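Side-chain contacts in putative C39-like peptidase (Bacillus anthracis, PDB 3ERV), which is of unknown function but is probably a papain-like cysteine peptidase that cleaves peptide bonds: residues A[49-54]-A[146-151]; A[151-156]-A[178-183]; A[106-111]-A[214-219]. All coordinates share one frame; numbering follows the deposited sequence.

Contact 1. Residues A[49-54]-A[146-151]; sequences GCEVTS and VIITNA
Ser-54 and Glu-51 pack the first turns of helix 50-61 against Val-146 and Ile-148 of strand 145-150, the helix-on-sheet arrangement expected of a papain-like peptidase, in which the probable nucleophile, here Cys-50, stands at the start of a central helix. Val-146 straddles the helix edge with both branches: CG1 lies 3.9 Å from Ser-54 CB, while CG2 reaches 3.6 Å from Ser-54 O. With CG1 anti to the backbone N (chi1 173°), the two methyls are split between the serine's side chain and its carbonyl. A small residue such as serine suits so close an approach, and its hydroxyl has two backbone carbonyls within reach, Cys-50 O in its own helix and, more weakly, Cys-179 O. At Glu-51, one turn before Ser-54 in the helix, Ile-148 leans across with its longer branch until CD1 is 3.9 Å from Glu-51 CG, so only the aliphatic part of the glutamate meets the isoleucine. The carboxylate turns off at a bent chi2 of 98°, and OE2 accepts the backbone N-H of Val-107. This buried acid also lies close to Glu-177 OE2, a neighbour that would probably raise the pKa of one of the pair. Just before the helix, Gly-49 at the N-cap position accepts at O from both Thr-53 N and Thr-53 OG1. Strand 177-185 touches Glu-51 and Ser-54 through Cys-179 and Val-181; Ile-147 meets helix 206-215.

Contact 2. Residues A[151-156]-A[178-183]; sequences ATFAPL and HCVVLI
His-178 swings its ring carbon CG anti to the backbone N (chi1 -165°) and Phe-153 sets its own anti to the carbonyl carbon (chi1 -54°), and these torsions bring the two rings together beside Val-180. His-178 lies near the start of strand 177-185 and belongs to a possible Cys-His-Asp triad with Cys-50 and Asp-194, as in papain-like peptidases, so the loop 151-156 packs against a probable active-site wall. The imidazole offers its edge to the phenyl: His-178 CD2 is 4.1 Å from Phe-153 CZ. Val-180 meets Phe-153 head-on, CG1 lying near the plane of the phenyl at its edge, 3.9 Å from CE1. A flat, wholly apolar side chain suits this place, since it can touch the imidazole's carbon side while NE2 bonds to Asp-194 OD1. Phe-153 also touches Asp-194 and Ile-192, so it lies against both the histidine and the acid of the possible triad. Its backbone has positive phi (59°), directly after Thr-152, which forms an ST turn: OG1 accepts Ala-154 N-H at 3.0 Å and donates to Asn-150 OD1. The loop is thus fastened at its start, where strand 145-150 ends. Ala-151 CB comes to 4.2 Å from His-178 CB, a closeness a short side chain allows. Its carbonyl turns back over the phenyl, with Ala-151 O 3.5 Å above one face of the Phe-153 ring and offset toward the rim.

Contact 3. Residues A[106-111]-A[214-219]; sequences GVYHGP and VQMGSQ
His-109, the first residue of helix 109-119, stands across from Gln-219, their CA atoms 5.8 Å apart, where the chain has left helix 206-215 through a sharp turn at Gly-217 (phi 114°). Gln-219 spans the two segments with its primary amide. OE1 accepts the N-H of His-109 at 2.9 Å, almost in line with its own C=O, while NE2 donates to Met-216 O at 3.0 Å. A glutamine suits the place because one flat group supplies both an acceptor and a donor, and two bonds at its ends fix its rotation. That turn is a Schellman motif with Gly-217 as its C-prime residue; the positive phi is easy for glycine. Held this way, the amide stands nearly upright on Tyr-108, planes 81° apart, with NE2 3.3 Å above the ring centre, an amino-aromatic contact. OE1 also lies at the edge of the His-109 imidazole, in its plane and 3.4 Å from CD2, while ND1 bonds to Asp-126 OD2. Met-216, bent at chi2 and chi3, brings CE to 3.4 Å from Tyr-108 OH, a hydroxyl that is hydrogen-bonded to Tyr-105 OH and Ser-172 O.

From the N terminus, helix 50-61 opens the first loop, which contact 1 closes on strand 145-150 after 91 intervening residues. Inside that loop residues 106-111 begin contact 3, whose partner, residues 214-219, comes only after contacts 1 and 2 are complete; contacts 1 and 3 therefore cross. Contact 2 follows contact 1 in series, sharing Ala-151, and closes a short excursion containing the hairpin of strands 162-166 and 169-173; it nests within the long loop of contact 3. Contact 1 rests on strand 145-150 and contact 2 on its neighbour 177-185 in the same antiparallel sheet, whereas contact 3 joins the start of helix 109-119 to the turn after helix 206-215.

Contact 1. Residues A[49-54]-A[146-151]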
ATOM      1  N   GLY A  49       0.159  -9.893  -4.029  1.00 40.37           N
ATOM      2  CA  GLY A  49      -0.069  -9.590  -2.631  1.00 41.13           C
ATOM      3  C   GLY A  49       0.640  -8.398  -2.000  1.00 41.79           C
ATOM      4  O   GLY A  49       0.753  -8.357  -0.785  1.00 42.40           O
ATOM      5  N   CYS A  50       1.113  -7.428  -2.782  1.00 41.15           N
ATOM      6  CA  CYS A  50       1.867  -6.299  -2.198  1.00 41.65           C
ATOM      7  C   CYS A  50       1.041  -5.484  -1.176  1.00 41.04           C
ATOM      8  O   CYS A  50       1.540  -5.143  -0.125  1.00 39.17           O
ATOM      9  CB  CYS A  50       2.475  -5.373  -3.270  1.00 41.16           C
ATOM     10  SG  CYS A  50       1.278  -4.500  -4.346  1.00 47.68           S
ATOM     11  N   GLU A  51      -0.212  -5.150  -1.487  1.00 40.08           N
ATOM     12  CA  GLU A  51      -1.021  -4.433  -0.475  1.00 39.54           C
ATOM     13  C   GLU A  51      -1.309  -5.199   0.822  1.00 40.00           C
ATOM     14  O   GLU A  51      -1.142  -4.658   1.953  1.00 39.38           O
ATOM     15  CB  GLU A  51      -2.343  -3.967  -1.096  1.00 39.98           C
ATOM     16  CG  GLU A  51      -2.191  -3.187  -2.397  1.00 40.76           C
ATOM     17  CD  GLU A  51      -2.378  -3.972  -3.700  1.00 45.64           C
ATOM     18  OE1 GLU A  51      -2.270  -5.217  -3.709  1.00 48.88           O
ATOM     19  OE2 GLU A  51      -2.579  -3.307  -4.772  1.00 45.50           O
ATOM     20  N   VAL A  52      -1.757  -6.442   0.697  1.00 40.05           N
ATOM     21  CA  VAL A  52      -2.063  -7.193   1.915  1.00 40.99           C
ATOM     22  C   VAL A  52      -0.780  -7.557   2.686  1.00 41.52           C
ATOM     23  O   VAL A  52      -0.805  -7.724   3.914  1.00 41.28           O
ATOM     24  CB  VAL A  52      -2.954  -8.455   1.684  1.00 39.80           C
ATOM     25  CG1 VAL A  52      -4.349  -8.077   1.092  1.00 38.61           C
ATOM     26  CG2 VAL A  52      -2.244  -9.570   0.837  1.00 39.42           C
ATOM     27  N   THR A  53       0.323  -7.716   1.968  1.00 41.24           N
ATOM     28  CA  THR A  53       1.585  -8.076   2.627  1.00 40.70           C
ATOM     29  C   THR A  53       2.156  -6.893   3.417  1.00 41.09           C
ATOM     30  O   THR A  53       2.643  -7.100   4.536  1.00 42.09           O
ATOM     31  CB  THR A  53       2.627  -8.664   1.622  1.00 41.71           C
ATOM     32  OG1 THR A  53       2.060  -9.812   0.974  1.00 41.83           O
ATOM     33  CG2 THR A  53       3.882  -9.114   2.345  1.00 39.01           C
ATOM     34  N   SER A  54       2.109  -5.669   2.836  1.00 41.23           N
ATOM     35  CA  SER A  54       2.465  -4.421   3.544  1.00 41.27           C
ATOM     36  C   SER A  54       1.554  -4.161   4.762  1.00 40.38           C
ATOM     37  O   SER A  54       2.000  -3.748   5.856  1.00 40.18           O
ATOM     38  CB  SER A  54       2.356  -3.206   2.598  1.00 41.74           C
ATOM     39  OG  SER A  54       3.286  -3.282   1.485  1.00 41.47           O
ATOM     40  N   VAL A 146       1.484   2.341   5.376  1.00 44.07           N
ATOM     41  CA  VAL A 146       1.339   1.598   4.158  1.00 44.34           C
ATOM     42  C   VAL A 146       0.994   2.581   3.024  1.00 45.76           C
ATOM     43  O   VAL A 146       0.068   3.399   3.157  1.00 45.66           O
ATOM     44  CB  VAL A 146       0.245   0.545   4.299  1.00 44.33           C
ATOM     45  CG1 VAL A 146      -0.051  -0.160   2.924  1.00 43.61           C
ATOM     46  CG2 VAL A 146       0.605  -0.439   5.414  1.00 41.90           C
ATOM     47  N   ILE A 147       1.737   2.518   1.916  1.00 46.45           N
ATOM     48  CA  ILE A 147       1.493   3.477   0.838  1.00 47.94           C
ATOM     49  C   ILE A 147       1.319   2.843  -0.550  1.00 48.82           C
ATOM     50  O   ILE A 147       1.983   1.862  -0.896  1.00 49.49           O
ATOM     51  CB  ILE A 147       2.557   4.603   0.808  1.00 48.76           C
ATOM     52  CG1 ILE A 147       3.888   4.036   0.351  1.00 48.37           C
ATOM     53  CG2 ILE A 147       2.684   5.352   2.184  1.00 44.21           C
ATOM     54  CD1 ILE A 147       4.168   4.341  -1.104  1.00 51.56           C
ATOM     55  N   ILE A 148       0.412   3.377  -1.345  1.00 49.04           N
ATOM     56  CA  ILE A 148       0.299   2.903  -2.718  1.00 50.18           C
ATOM     57  C   ILE A 148       1.170   3.836  -3.602  1.00 50.80           C
ATOM     58  O   ILE A 148       1.073   5.044  -3.474  1.00 51.40           O
ATOM     59  CB  ILE A 148      -1.165   2.944  -3.226  1.00 49.81           C
ATOM     60  CG1 ILE A 148      -2.109   2.173  -2.293  1.00 51.15           C
ATOM     61  CG2 ILE A 148      -1.263   2.448  -4.691  1.00 48.93           C
ATOM     62  CD1 ILE A 148      -1.849   0.732  -2.219  1.00 53.90           C
ATOM     63  N   THR A 149       2.007   3.273  -4.472  1.00 50.85           N
ATOM     64  CA  THR A 149       2.871   4.075  -5.349  1.00 51.73           C
ATOM     65  C   THR A 149       3.058   3.290  -6.625  1.00 51.42           C
ATOM     66  O   THR A 149       2.200   2.469  -6.949  1.00 51.83           O
ATOM     67  CB  THR A 149       4.246   4.387  -4.715  1.00 51.21           C
ATOM     68  OG1 THR A 149       5.000   5.232  -5.598  1.00 53.86           O
ATOM     69  CG2 THR A 149       5.061   3.100  -4.463  1.00 51.26           C
ATOM     70  N   ASN A 150       4.152   3.519  -7.357  1.00 51.86           N
ATOM     71  CA  ASN A 150       4.477   2.612  -8.475  1.00 51.82           C
ATOM     72  C   ASN A 150       5.853   1.979  -8.265  1.00 52.00           C
ATOM     73  O   ASN A 150       6.676   2.513  -7.531  1.00 51.23           O
ATOM     74  CB  ASN A 150       4.389   3.319  -9.834  1.00 52.43           C
ATOM     75  CG  ASN A 150       5.605   4.212 -10.091  1.00 50.93           C
ATOM     76  OD1 ASN A 150       6.679   3.733 -10.443  1.00 53.44           O
ATOM     77  ND2 ASN A 150       5.449   5.478  -9.840  1.00 46.20           N
ATOM     78  N   ALA A 151       6.096   0.841  -8.910  1.00 53.41           N
ATOM     79  CA  ALA A 151       7.303   0.051  -8.643  1.00 54.81           C
ATOM     80  C   ALA A 151       8.658   0.789  -8.830  1.00 56.29           C
ATOM     81  O   ALA A 151       9.676   0.358  -8.250  1.00 56.38           O
ATOM     82  CB  ALA A 151       7.267  -1.220  -9.454  1.00 54.77           C
TER

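Contact 2. Residues A[151-156]-A[178-183]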
ATOM      1  N   ALA A 151       6.096   0.841  -8.910  1.00 53.41           N
ATOM      2  CA  ALA A 151       7.303   0.051  -8.643  1.00 54.81           C
ATOM      3  C   ALA A 151       8.658   0.789  -8.830  1.00 56.29           C
ATOM      4  O   ALA A 151       9.676   0.358  -8.250  1.00 56.38           O
ATOM      5  CB  ALA A 151       7.267  -1.220  -9.454  1.00 54.77           C
ATOM      6  N   THR A 152       8.669   1.892  -9.604  1.00 56.48           N
ATOM      7  CA  THR A 152       9.915   2.659  -9.839  1.00 57.07           C
ATOM      8  C   THR A 152      10.165   3.707  -8.770  1.00 57.72           C
ATOM      9  O   THR A 152      11.263   4.267  -8.685  1.00 58.02           O
ATOM     10  CB  THR A 152       9.913   3.467 -11.183  1.00 56.72           C
ATOM     11  OG1 THR A 152       9.073   4.622 -11.053  1.00 54.77           O
ATOM     12  CG2 THR A 152       9.466   2.611 -12.360  1.00 57.04           C
ATOM     13  N   PHE A 153       9.146   4.002  -7.968  1.00 57.38           N
ATOM     14  CA  PHE A 153       9.282   5.014  -6.945  1.00 56.40           C
ATOM     15  C   PHE A 153       9.650   6.383  -7.531  1.00 57.31           C
ATOM     16  O   PHE A 153      10.260   7.216  -6.854  1.00 56.27           O
ATOM     17  CB  PHE A 153      10.307   4.580  -5.909  1.00 56.72           C
ATOM     18  CG  PHE A 153      10.022   3.222  -5.313  1.00 57.03           C
ATOM     19  CD1 PHE A 153       8.807   2.970  -4.664  1.00 56.55           C
ATOM     20  CD2 PHE A 153      10.953   2.205  -5.403  1.00 55.13           C
ATOM     21  CE1 PHE A 153       8.538   1.723  -4.142  1.00 55.45           C
ATOM     22  CE2 PHE A 153      10.687   0.956  -4.869  1.00 56.68           C
ATOM     23  CZ  PHE A 153       9.468   0.714  -4.246  1.00 54.58           C
ATOM     24  N   ALA A 154       9.273   6.606  -8.790  1.00 57.54           N
ATOM     25  CA  ALA A 154       9.428   7.916  -9.414  1.00 58.30           C
ATOM     26  C   ALA A 154       8.204   8.182 -10.257  1.00 58.30           C
ATOM     27  O   ALA A 154       7.496   7.243 -10.659  1.00 57.26           O
ATOM     28  CB  ALA A 154      10.718   7.984 -10.264  1.00 58.09           C
ATOM     29  N   PRO A 155       7.931   9.470 -10.516  1.00 59.10           N
ATOM     30  CA  PRO A 155       6.748   9.836 -11.300  1.00 59.40           C
ATOM     31  C   PRO A 155       6.773   9.167 -12.684  1.00 60.46           C
ATOM     32  O   PRO A 155       7.854   8.931 -13.289  1.00 60.41           O
ATOM     33  CB  PRO A 155       6.845  11.361 -11.390  1.00 59.92           C
ATOM     34  CG  PRO A 155       7.665  11.745 -10.158  1.00 60.48           C
ATOM     35  CD  PRO A 155       8.668  10.642 -10.013  1.00 58.93           C
ATOM     36  N   LEU A 156       5.601   8.796 -13.171  1.00 60.71           N
ATOM     37  CA  LEU A 156       5.547   8.098 -14.422  1.00 60.59           C
ATOM     38  C   LEU A 156       5.031   9.076 -15.436  1.00 61.51           C
ATOM     39  O   LEU A 156       4.243   9.986 -15.118  1.00 60.72           O
ATOM     40  CB  LEU A 156       4.615   6.883 -14.357  1.00 60.89           C
ATOM     41  CG  LEU A 156       5.046   5.677 -13.505  1.00 60.42           C
ATOM     42  CD1 LEU A 156       3.907   4.643 -13.350  1.00 57.74           C
ATOM     43  CD2 LEU A 156       6.334   5.038 -14.030  1.00 57.25           C
ATOM     44  N   HIS A 178       2.226  -0.470  -7.157  1.00 49.15           N
ATOM     45  CA  HIS A 178       2.928  -1.173  -6.121  1.00 48.90           C
ATOM     46  C   HIS A 178       2.559  -0.656  -4.713  1.00 48.67           C
ATOM     47  O   HIS A 178       1.986   0.446  -4.535  1.00 49.15           O
ATOM     48  CB  HIS A 178       4.435  -1.086  -6.378  1.00 48.78           C
ATOM     49  CG  HIS A 178       5.248  -2.075  -5.581  1.00 50.07           C
ATOM     50  ND1 HIS A 178       4.835  -3.375  -5.351  1.00 51.48           N
ATOM     51  CD2 HIS A 178       6.445  -1.950  -4.958  1.00 51.25           C
ATOM     52  CE1 HIS A 178       5.743  -4.009  -4.631  1.00 51.10           C
ATOM     53  NE2 HIS A 178       6.728  -3.165  -4.371  1.00 52.88           N
ATOM     54  N   CYS A 179       2.881  -1.437  -3.688  1.00 47.70           N
ATOM     55  CA  CYS A 179       2.517  -1.018  -2.332  1.00 45.19           C
ATOM     56  C   CYS A 179       3.608  -1.438  -1.396  1.00 44.54           C
ATOM     57  O   CYS A 179       4.067  -2.565  -1.443  1.00 44.68           O
ATOM     58  CB  CYS A 179       1.166  -1.630  -1.929  1.00 44.98           C
ATOM     59  SG  CYS A 179       0.669  -1.241  -0.245  1.00 42.96           S
ATOM     60  N   VAL A 180       4.026  -0.517  -0.544  1.00 44.55           N
ATOM     61  CA  VAL A 180       5.165  -0.731   0.356  1.00 43.33           C
ATOM     62  C   VAL A 180       4.853  -0.084   1.721  1.00 42.59           C
ATOM     63  O   VAL A 180       3.878   0.652   1.875  1.00 41.85           O
ATOM     64  CB  VAL A 180       6.540  -0.171  -0.239  1.00 44.60           C
ATOM     65  CG1 VAL A 180       6.843  -0.725  -1.668  1.00 41.90           C
ATOM     66  CG2 VAL A 180       6.571   1.339  -0.228  1.00 43.30           C
ATOM     67  N   VAL A 181       5.684  -0.374   2.710  1.00 42.61           N
ATOM     68  CA  VAL A 181       5.574   0.241   4.025  1.00 42.73           C
ATOM     69  C   VAL A 181       6.672   1.263   4.153  1.00 44.65           C
ATOM     70  O   VAL A 181       7.853   0.909   3.998  1.00 46.21           O
ATOM     71  CB  VAL A 181       5.723  -0.798   5.213  1.00 42.44           C
ATOM     72  CG1 VAL A 181       5.425  -0.114   6.563  1.00 37.15           C
ATOM     73  CG2 VAL A 181       4.811  -2.048   4.980  1.00 39.14           C
ATOM     74  N   LEU A 182       6.276   2.503   4.433  1.00 45.29           N
ATOM     75  CA  LEU A 182       7.192   3.586   4.782  1.00 46.71           C
ATOM     76  C   LEU A 182       7.645   3.446   6.226  1.00 47.58           C
ATOM     77  O   LEU A 182       6.835   3.523   7.170  1.00 48.43           O
ATOM     78  CB  LEU A 182       6.534   4.956   4.575  1.00 46.72           C
ATOM     79  CG  LEU A 182       7.364   6.196   4.993  1.00 46.46           C
ATOM     80  CD1 LEU A 182       8.620   6.366   4.134  1.00 46.41           C
ATOM     81  CD2 LEU A 182       6.527   7.462   4.951  1.00 47.86           C
ATOM     82  N   ILE A 183       8.930   3.217   6.420  1.00 46.90           N
ATOM     83  CA  ILE A 183       9.391   2.973   7.747  1.00 47.77           C
ATOM     84  C   ILE A 183      10.453   3.965   8.207  1.00 49.19           C
ATOM     85  O   ILE A 183      10.958   3.860   9.337  1.00 49.39           O
ATOM     86  CB  ILE A 183       9.959   1.543   7.909  1.00 47.43           C
ATOM     87  CG1 ILE A 183      11.292   1.374   7.144  1.00 46.95           C
ATOM     88  CG2 ILE A 183       8.859   0.428   7.594  1.00 44.57           C
ATOM     89  CD1 ILE A 183      12.067   0.082   7.600  1.00 45.38           C
TER

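Contact 3. Residues A[106-111]-A[214-219]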
ATOM      1  N   GLY A 106      -5.030  -4.863  -8.224  1.00 43.41           N
ATOM      2  CA  GLY A 106      -4.600  -4.489  -6.861  1.00 43.46           C
ATOM      3  C   GLY A 106      -5.814  -3.889  -6.191  1.00 43.46           C
ATOM      4  O   GLY A 106      -6.951  -4.060  -6.667  1.00 43.64           O
ATOM      5  N   VAL A 107      -5.584  -3.161  -5.110  1.00 43.66           N
ATOM      6  CA  VAL A 107      -6.673  -2.619  -4.318  1.00 44.01           C
ATOM      7  C   VAL A 107      -6.184  -1.273  -3.814  1.00 44.75           C
ATOM      8  O   VAL A 107      -4.993  -1.097  -3.559  1.00 46.91           O
ATOM      9  CB  VAL A 107      -7.060  -3.566  -3.136  1.00 43.21           C
ATOM     10  CG1 VAL A 107      -5.862  -3.731  -2.193  1.00 44.77           C
ATOM     11  CG2 VAL A 107      -8.249  -2.996  -2.365  1.00 41.75           C
ATOM     12  N   TYR A 108      -7.087  -0.309  -3.696  1.00 45.01           N
ATOM     13  CA  TYR A 108      -6.694   1.027  -3.286  1.00 45.14           C
ATOM     14  C   TYR A 108      -6.991   1.238  -1.792  1.00 45.52           C
ATOM     15  O   TYR A 108      -7.355   0.315  -1.076  1.00 44.38           O
ATOM     16  CB  TYR A 108      -7.350   2.081  -4.190  1.00 45.54           C
ATOM     17  CG  TYR A 108      -6.658   2.260  -5.542  1.00 46.26           C
ATOM     18  CD1 TYR A 108      -5.479   1.557  -5.834  1.00 45.53           C
ATOM     19  CD2 TYR A 108      -7.152   3.170  -6.521  1.00 48.09           C
ATOM     20  CE1 TYR A 108      -4.817   1.711  -7.045  1.00 44.29           C
ATOM     21  CE2 TYR A 108      -6.481   3.342  -7.753  1.00 46.05           C
ATOM     22  CZ  TYR A 108      -5.297   2.602  -8.001  1.00 46.25           C
ATOM     23  OH  TYR A 108      -4.575   2.713  -9.200  1.00 49.03           O
ATOM     24  N   HIS A 109      -6.827   2.466  -1.321  1.00 45.93           N
ATOM     25  CA  HIS A 109      -6.841   2.736   0.089  1.00 45.97           C
ATOM     26  C   HIS A 109      -8.188   2.428   0.809  1.00 46.14           C
ATOM     27  O   HIS A 109      -8.184   2.012   1.959  1.00 45.55           O
ATOM     28  CB  HIS A 109      -6.408   4.192   0.333  1.00 46.45           C
ATOM     29  CG  HIS A 109      -7.455   5.195  -0.044  1.00 45.56           C
ATOM     30  ND1 HIS A 109      -8.359   5.702   0.870  1.00 48.08           N
ATOM     31  CD2 HIS A 109      -7.769   5.757  -1.237  1.00 45.70           C
ATOM     32  CE1 HIS A 109      -9.182   6.545   0.256  1.00 48.04           C
ATOM     33  NE2 HIS A 109      -8.840   6.598  -1.022  1.00 49.95           N
ATOM     34  N   GLY A 110      -9.333   2.628   0.158  1.00 46.38           N
ATOM     35  CA  GLY A 110     -10.621   2.448   0.882  1.00 46.00           C
ATOM     36  C   GLY A 110     -10.806   1.046   1.479  1.00 45.99           C
ATOM     37  O   GLY A 110     -10.911   0.846   2.719  1.00 46.65           O
ATOM     38  N   PRO A 111     -10.864   0.045   0.608  1.00 45.23           N
ATOM     39  CA  PRO A 111     -11.041  -1.365   0.987  1.00 44.76           C
ATOM     40  C   PRO A 111      -9.858  -1.795   1.851  1.00 45.63           C
ATOM     41  O   PRO A 111      -9.998  -2.546   2.808  1.00 43.55           O
ATOM     42  CB  PRO A 111     -11.005  -2.099  -0.385  1.00 45.78           C
ATOM     43  CG  PRO A 111     -11.357  -0.985  -1.426  1.00 43.93           C
ATOM     44  CD  PRO A 111     -10.701   0.237  -0.840  1.00 44.35           C
ATOM     45  N   VAL A 214       2.307  11.019  -4.578  1.00 54.50           N
ATOM     46  CA  VAL A 214       1.266  12.020  -4.885  1.00 54.74           C
ATOM     47  C   VAL A 214       0.554  11.701  -6.216  1.00 54.57           C
ATOM     48  O   VAL A 214      -0.674  11.784  -6.331  1.00 55.35           O
ATOM     49  CB  VAL A 214       1.862  13.459  -4.908  1.00 54.40           C
ATOM     50  CG1 VAL A 214       0.877  14.415  -5.573  1.00 53.87           C
ATOM     51  CG2 VAL A 214       2.199  13.931  -3.491  1.00 53.61           C
ATOM     52  N   GLN A 215       1.346  11.315  -7.211  1.00 54.75           N
ATOM     53  CA  GLN A 215       0.823  10.897  -8.514  1.00 54.31           C
ATOM     54  C   GLN A 215      -0.149   9.725  -8.463  1.00 54.79           C
ATOM     55  O   GLN A 215      -1.115   9.725  -9.220  1.00 55.43           O
ATOM     56  CB  GLN A 215       1.956  10.542  -9.486  1.00 54.08           C
ATOM     57  CG  GLN A 215       1.420  10.144 -10.838  1.00 54.03           C
ATOM     58  CD  GLN A 215       2.519   9.983 -11.858  1.00 56.36           C
ATOM     59  OE1 GLN A 215       3.449   9.196 -11.698  1.00 55.04           O
ATOM     60  NE2 GLN A 215       2.413  10.735 -12.924  1.00 56.50           N
ATOM     61  N   MET A 216       0.099   8.736  -7.594  1.00 53.48           N
ATOM     62  CA  MET A 216      -0.868   7.649  -7.397  1.00 52.34           C
ATOM     63  C   MET A 216      -2.038   7.980  -6.478  1.00 51.77           C
ATOM     64  O   MET A 216      -2.826   7.100  -6.167  1.00 51.65           O
ATOM     65  CB  MET A 216      -0.182   6.360  -6.914  1.00 51.42           C
ATOM     66  CG  MET A 216       0.671   5.673  -7.980  1.00 52.03           C
ATOM     67  SD  MET A 216      -0.254   5.076  -9.418  1.00 48.55           S
ATOM     68  CE  MET A 216      -1.406   3.891  -8.688  1.00 47.02           C
ATOM     69  N   GLY A 217      -2.173   9.230  -6.031  1.00 51.49           N
ATOM     70  CA  GLY A 217      -3.389   9.611  -5.346  1.00 49.92           C
ATOM     71  C   GLY A 217      -3.155   9.941  -3.882  1.00 50.03           C
ATOM     72  O   GLY A 217      -4.104  10.067  -3.112  1.00 49.36           O
ATOM     73  N   SER A 218      -1.895  10.062  -3.493  1.00 49.47           N
ATOM     74  CA  SER A 218      -1.548  10.287  -2.082  1.00 49.33           C
ATOM     75  C   SER A 218      -2.195   9.254  -1.118  1.00 48.52           C
ATOM     76  O   SER A 218      -2.628   9.614  -0.021  1.00 48.33           O
ATOM     77  CB  SER A 218      -1.954  11.712  -1.676  1.00 50.12           C
ATOM     78  OG  SER A 218      -1.032  12.650  -2.215  1.00 50.89           O
ATOM     79  N   GLN A 219      -2.274   7.993  -1.544  1.00 47.98           N
ATOM     80  CA  GLN A 219      -2.994   6.981  -0.784  1.00 47.92           C
ATOM     81  C   GLN A 219      -2.118   6.410   0.340  1.00 47.38           C
ATOM     82  O   GLN A 219      -0.986   5.973   0.086  1.00 46.75           O
ATOM     83  CB  GLN A 219      -3.468   5.869  -1.668  1.00 47.54           C
ATOM     84  CG  GLN A 219      -4.052   6.278  -3.030  1.00 49.83           C
ATOM     85  CD  GLN A 219      -4.655   5.058  -3.705  1.00 49.33           C
ATOM     86  OE1 GLN A 219      -5.279   4.251  -3.028  1.00 50.25           O
ATOM     87  NE2 GLN A 219      -4.450   4.894  -5.020  1.00 45.76           N
TER